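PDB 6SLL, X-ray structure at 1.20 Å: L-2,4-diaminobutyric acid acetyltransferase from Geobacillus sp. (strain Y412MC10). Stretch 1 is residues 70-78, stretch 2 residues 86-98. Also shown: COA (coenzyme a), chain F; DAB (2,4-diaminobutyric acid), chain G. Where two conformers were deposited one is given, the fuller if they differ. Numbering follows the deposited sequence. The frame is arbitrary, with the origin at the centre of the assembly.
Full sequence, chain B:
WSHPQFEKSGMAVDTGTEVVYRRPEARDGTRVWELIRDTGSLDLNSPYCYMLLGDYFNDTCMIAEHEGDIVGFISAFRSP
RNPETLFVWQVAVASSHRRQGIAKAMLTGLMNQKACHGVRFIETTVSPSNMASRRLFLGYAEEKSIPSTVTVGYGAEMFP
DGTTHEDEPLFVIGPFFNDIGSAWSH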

# COMPACT_ATOMS: atom_id res chain seq x y z
N ILE B 70 2.22 7.24 20.12
CA ILE B 70 2.22 7.66 18.71
C ILE B 70 1.11 8.70 18.60
O ILE B 70 -0.06 8.40 18.84
N VAL B 71 1.47 9.90 18.19
CA VAL B 71 0.54 10.99 18.00
C VAL B 71 0.40 11.46 16.57
O VAL B 71 -0.43 12.31 16.27
N GLY B 72 1.30 10.99 15.67
CA GLY B 72 1.22 11.39 14.27
C GLY B 72 1.79 10.33 13.40
O GLY B 72 2.71 9.57 13.78
N PHE B 73 1.30 10.29 12.16
CA PHE B 73 1.81 9.35 11.12
C PHE B 73 1.61 10.01 9.78
O PHE B 73 0.56 10.62 9.50
N ILE B 74 2.60 9.79 8.91
CA ILE B 74 2.45 10.01 7.44
C ILE B 74 2.91 8.81 6.74
O ILE B 74 4.07 8.35 6.91
N SER B 75 2.08 8.29 5.81
CA SER B 75 2.51 7.29 4.86
C SER B 75 2.70 7.93 3.48
O SER B 75 1.89 8.76 3.03
N ALA B 76 3.77 7.52 2.80
CA ALA B 76 4.02 7.99 1.45
C ALA B 76 4.86 6.97 0.77
O ALA B 76 5.52 6.11 1.35
N PHE B 77 4.95 7.09 -0.58
CA PHE B 77 5.80 6.23 -1.42
C PHE B 77 6.15 6.95 -2.68
O PHE B 77 5.36 7.81 -3.16
N ARG B 78 7.31 6.69 -3.25
CA ARG B 78 7.62 7.22 -4.56
C ARG B 78 6.87 6.43 -5.63
O ARG B 78 6.81 5.21 -5.58
N LEU B 86 6.40 11.92 -5.23
CA LEU B 86 6.08 11.27 -3.95
C LEU B 86 4.56 11.38 -3.74
O LEU B 86 4.01 12.46 -3.71
N PHE B 87 3.91 10.20 -3.58
CA PHE B 87 2.49 10.17 -3.25
C PHE B 87 2.35 10.11 -1.73
O PHE B 87 2.91 9.18 -1.10
N VAL B 88 1.64 11.08 -1.17
CA VAL B 88 1.37 11.10 0.24
C VAL B 88 0.01 10.51 0.45
O VAL B 88 -1.02 11.04 -0.10
N TRP B 89 -0.10 9.38 1.14
CA TRP B 89 -1.29 8.57 1.28
C TRP B 89 -2.12 9.01 2.44
O TRP B 89 -3.24 9.53 2.23
N GLN B 90 -1.66 8.85 3.69
CA GLN B 90 -2.45 9.26 4.87
C GLN B 90 -1.58 10.14 5.77
O GLN B 90 -0.42 9.79 6.04
N VAL B 91 -2.18 11.20 6.27
CA VAL B 91 -1.61 12.04 7.32
C VAL B 91 -2.56 12.06 8.47
O VAL B 91 -3.73 12.47 8.25
N ALA B 92 -2.12 11.72 9.65
CA ALA B 92 -3.00 11.72 10.84
C ALA B 92 -2.26 12.29 12.03
O ALA B 92 -1.10 11.91 12.25
N VAL B 93 -2.96 13.11 12.81
CA VAL B 93 -2.45 13.51 14.12
C VAL B 93 -3.60 13.24 15.10
O VAL B 93 -4.78 13.55 14.85
N ALA B 94 -3.27 12.67 16.25
CA ALA B 94 -4.24 12.37 17.30
C ALA B 94 -4.94 13.65 17.70
O ALA B 94 -4.33 14.71 17.85
N SER B 95 -6.27 13.54 17.91
CA SER B 95 -7.08 14.61 18.35
C SER B 95 -6.50 15.46 19.46
O SER B 95 -6.57 16.68 19.52
N SER B 96 -5.96 14.75 20.44
CA SER B 96 -5.36 15.32 21.64
C SER B 96 -4.22 16.19 21.38
O SER B 96 -3.83 17.03 22.23
N HIS B 97 -3.62 16.10 20.20
CA HIS B 97 -2.37 16.79 19.89
C HIS B 97 -2.43 17.61 18.65
O HIS B 97 -1.40 18.07 18.12
N ARG B 98 -3.63 17.95 18.14
CA ARG B 98 -3.77 18.80 16.92
C ARG B 98 -3.52 20.24 17.20
O ARG B 98 -3.57 20.72 18.32

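Strands 70-78 and 86-93 run antiparallel, their side chains mostly alternating between two faces of the sheet; Trp 89 (t), inserted between Val 88 and Gln 90, points toward the first strand. One face carries Ile 74, Ala 76 and Arg 78 from the first strand and Leu 86, Val 88, Val 91 and Val 93 from the second. Ile 74 (m, t) packs against two valines, both with chi1 t: Ile 74 CG2 lies 3.8 Å from Val 88 CG1, and Ile 74 CG1 lies 3.9 Å from Val 91 CG1. The end of Leu 86 (t, p) comes nearer the first strand, bringing CD1 to 3.9 Å from Ala 76 CB and 4.1 Å from Arg 78 CG. Gly 72 has no side chain beside Val 93 (t).

The other face carries Phe 73 (t), Ser 75, Phe 77, Phe 87, Gln 90 and Ala 92. With chi1 p, the Phe 77 ring comes nearer the second strand: Phe 87 CB (chi1 t) sits over one face, 4.1 Å from the ring centroid, while Trp 89 CE3 meets the edge, 4.3 Å from Phe 77 CE2. The two phenylalanine rings are oblique, planes at 31°, with Phe 77 CZ 3.5 Å from Phe 87 CD2. On the same face, Ser 75 (p) OG accepts from Gln 90 N (3.0 Å), while Ser 75 O accepts from Trp 89 N (2.8 Å). A water bonded to Ser 75 OG (2.7 Å) donates to Gln 90 OE1 (2.8 Å). The extended Gln 90 (m, t) also reaches diaminobutyric acid, NE2 to OXT 3.0 Å; the ligand's ND donates to Trp 89 O (2.9 Å).

At the far end, Val 71 (m) points toward the second stretch and lays CG1 over the His 97 ring, 3.6 Å from its centroid. His 97 (m) is also tethered, ND1 hydrogen-bonding Ser 96 OG at 2.7 Å. Arg 98 (m, t, t) is extended from chi2 on, and its NE donates to Val 93 O (2.9 Å), while Val 93 N donates to coenzyme A O9P (3.0 Å).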

# COMPACT_ATOMS: atom_id res chain seq x y z
CB ILE B 70 2.16 6.48 17.73
CG1 ILE B 70 3.50 5.62 17.81
CG2 ILE B 70 1.91 7.03 16.33
CD1 ILE B 70 3.42 4.34 16.97
CB VAL B 71 0.80 12.14 18.97
CG1 VAL B 71 0.62 11.70 20.44
CG2 VAL B 71 2.13 12.79 18.72
CB PHE B 73 1.06 8.03 11.20
CG PHE B 73 1.44 7.02 10.14
CD1 PHE B 73 2.62 6.35 10.23
CD2 PHE B 73 0.57 6.68 9.14
CE1 PHE B 73 2.96 5.37 9.32
CE2 PHE B 73 0.85 5.70 8.21
CZ PHE B 73 2.06 5.05 8.30
CB ILE B 74 3.23 11.28 6.94
CG1 ILE B 74 2.82 12.46 7.60
CG2 ILE B 74 3.04 11.37 5.41
CD1 ILE B 74 3.44 13.71 7.06
CB SER B 75 1.51 6.19 4.74
OG SER B 75 0.21 6.66 4.51
CB ALA B 76 4.74 9.33 1.48
CB PHE B 77 5.17 4.85 -1.70
CG PHE B 77 3.82 4.93 -2.36
CD1 PHE B 77 3.66 5.16 -3.72
CD2 PHE B 77 2.67 4.83 -1.62
CE1 PHE B 77 2.40 5.29 -4.30
CE2 PHE B 77 1.42 4.93 -2.22
CZ PHE B 77 1.26 5.16 -3.54
CB ARG B 78 9.12 7.22 -4.82
CG ARG B 78 9.83 8.03 -3.82
CD ARG B 78 11.04 8.52 -3.97
NE ARG B 78 11.37 9.32 -5.16
CZ ARG B 78 12.44 10.04 -5.21
NH1 ARG B 78 13.28 10.07 -4.22
NH2 ARG B 78 12.75 10.67 -6.35
CB LEU B 86 6.79 11.98 -2.83
CG LEU B 86 6.61 11.36 -1.45
CD1 LEU B 86 7.42 10.10 -1.28
CD2 LEU B 86 7.00 12.34 -0.35
CB PHE B 87 1.82 8.94 -3.90
CG PHE B 87 0.33 8.97 -3.63
CD1 PHE B 87 -0.50 9.72 -4.38
CD2 PHE B 87 -0.21 8.23 -2.63
CE1 PHE B 87 -1.84 9.75 -4.16
CE2 PHE B 87 -1.57 8.24 -2.39
CZ PHE B 87 -2.39 9.04 -3.16
CB VAL B 88 1.50 12.47 0.88
CG1 VAL B 88 1.09 12.44 2.31
CG2 VAL B 88 2.91 13.00 0.70
CB TRP B 89 -0.88 7.10 1.32
CG TRP B 89 -1.99 6.11 1.37
CD1 TRP B 89 -3.36 6.32 1.42
CD2 TRP B 89 -1.81 4.68 1.39
NE1 TRP B 89 -3.97 5.10 1.48
CE2 TRP B 89 -3.06 4.09 1.49
CE3 TRP B 89 -0.69 3.89 1.35
CZ2 TRP B 89 -3.24 2.72 1.50
CZ3 TRP B 89 -0.86 2.50 1.34
CH2 TRP B 89 -2.13 1.96 1.44
CB GLN B 90 -2.98 8.04 5.64
CG GLN B 90 -3.98 7.24 4.83
CD GLN B 90 -4.60 6.09 5.55
OE1 GLN B 90 -3.89 5.23 6.08
NE2 GLN B 90 -5.91 6.06 5.60
CB VAL B 91 -1.27 13.45 6.81
CG1 VAL B 91 -0.62 14.27 7.87
CG2 VAL B 91 -0.54 13.50 5.49
CB ALA B 92 -3.40 10.27 11.17
CB VAL B 93 -2.02 14.99 14.11
CG1 VAL B 93 -1.73 15.53 15.50
CG2 VAL B 93 -0.80 15.18 13.20
CB ALA B 94 -3.51 11.78 18.50
CB SER B 95 -8.40 14.00 18.73
OG SER B 95 -9.29 15.05 19.05
CB SER B 96 -4.84 14.10 22.56
OG SER B 96 -3.94 13.32 21.78
CB HIS B 97 -1.21 15.78 19.75
CG HIS B 97 -0.76 15.22 21.02
ND1 HIS B 97 -1.47 14.36 21.76
CD2 HIS B 97 0.37 15.43 21.70
CE1 HIS B 97 -0.82 14.00 22.88
NE2 HIS B 97 0.33 14.64 22.84
CB ARG B 98 -5.17 18.50 16.34
CG ARG B 98 -5.28 17.20 15.65
CD ARG B 98 -6.70 16.96 15.16
NE ARG B 98 -6.77 15.60 14.79
CZ ARG B 98 -7.87 14.79 14.85
NH1 ARG B 98 -9.09 15.38 15.10
NH2 ARG B 98 -7.81 13.53 14.61
N1A COA F . -8.44 25.02 12.24
C2A COA F . -7.75 25.90 11.50
N3A COA F . -6.56 25.74 10.92
C4A COA F . -6.01 24.52 11.20
C5A COA F . -6.66 23.53 11.93
C6A COA F . -7.94 23.78 12.47
N6A COA F . -8.62 22.95 13.20
N7A COA F . -5.79 22.46 12.06
C8A COA F . -4.71 22.77 11.36
N9A COA F . -4.84 24.00 10.80
C1B COA F . -3.90 24.62 9.97
C2B COA F . -2.73 25.23 10.75
O2B COA F . -3.04 26.52 11.18
C3B COA F . -1.64 25.06 9.71
O3B COA F . -1.89 26.06 8.64
P3B COA F . -1.00 27.41 8.53
O7A COA F . 0.33 26.78 8.05
O8A COA F . -1.81 28.32 7.60
O9A COA F . -0.44 27.82 9.99
C4B COA F . -1.98 23.74 9.07
O4B COA F . -3.38 23.59 9.13
C5B COA F . -1.13 22.62 9.70
O5B COA F . -1.32 22.61 11.13
P1A COA F . -0.69 21.49 12.07
O1A COA F . -0.82 21.96 13.46
O2A COA F . 0.63 21.06 11.57
O3A COA F . -1.77 20.32 11.81
P2A COA F . -2.12 19.11 12.82
O4A COA F . -0.88 18.59 13.45
O5A COA F . -3.22 19.55 13.74
O6A COA F . -2.63 18.02 11.83
CBP COA F . -4.25 17.03 10.35
CCP COA F . -3.50 18.29 10.71
CDP COA F . -4.98 17.29 9.00
CEP COA F . -3.30 15.90 10.20
CAP COA F . -5.26 16.77 11.52
OAP COA F . -6.24 17.85 11.51
C9P COA F . -5.99 15.47 11.48
O9P COA F . -5.44 14.36 11.61
N8P COA F . -7.32 15.62 11.27
C7P COA F . -8.29 14.64 11.21
C6P COA F . -9.71 15.17 11.76
C5P COA F . -10.45 16.00 10.77
O5P COA F . -9.83 16.96 10.19
N4P COA F . -11.64 15.84 10.61
C3P COA F . -12.49 16.67 9.66
C2P COA F . -14.03 15.92 9.59
S1P COA F . -14.84 16.34 11.10
N DAB G . -9.24 9.09 2.32
CA DAB G . -7.99 8.47 1.79
C DAB G . -7.40 7.61 2.88
O DAB G . -6.53 6.83 2.53
CB DAB G . -7.00 9.53 1.30
CG DAB G . -6.38 10.38 2.37
ND DAB G . -5.44 11.35 1.75
OXT DAB G . -7.77 7.74 4.04
O HOH W 1 -1.55 4.62 4.74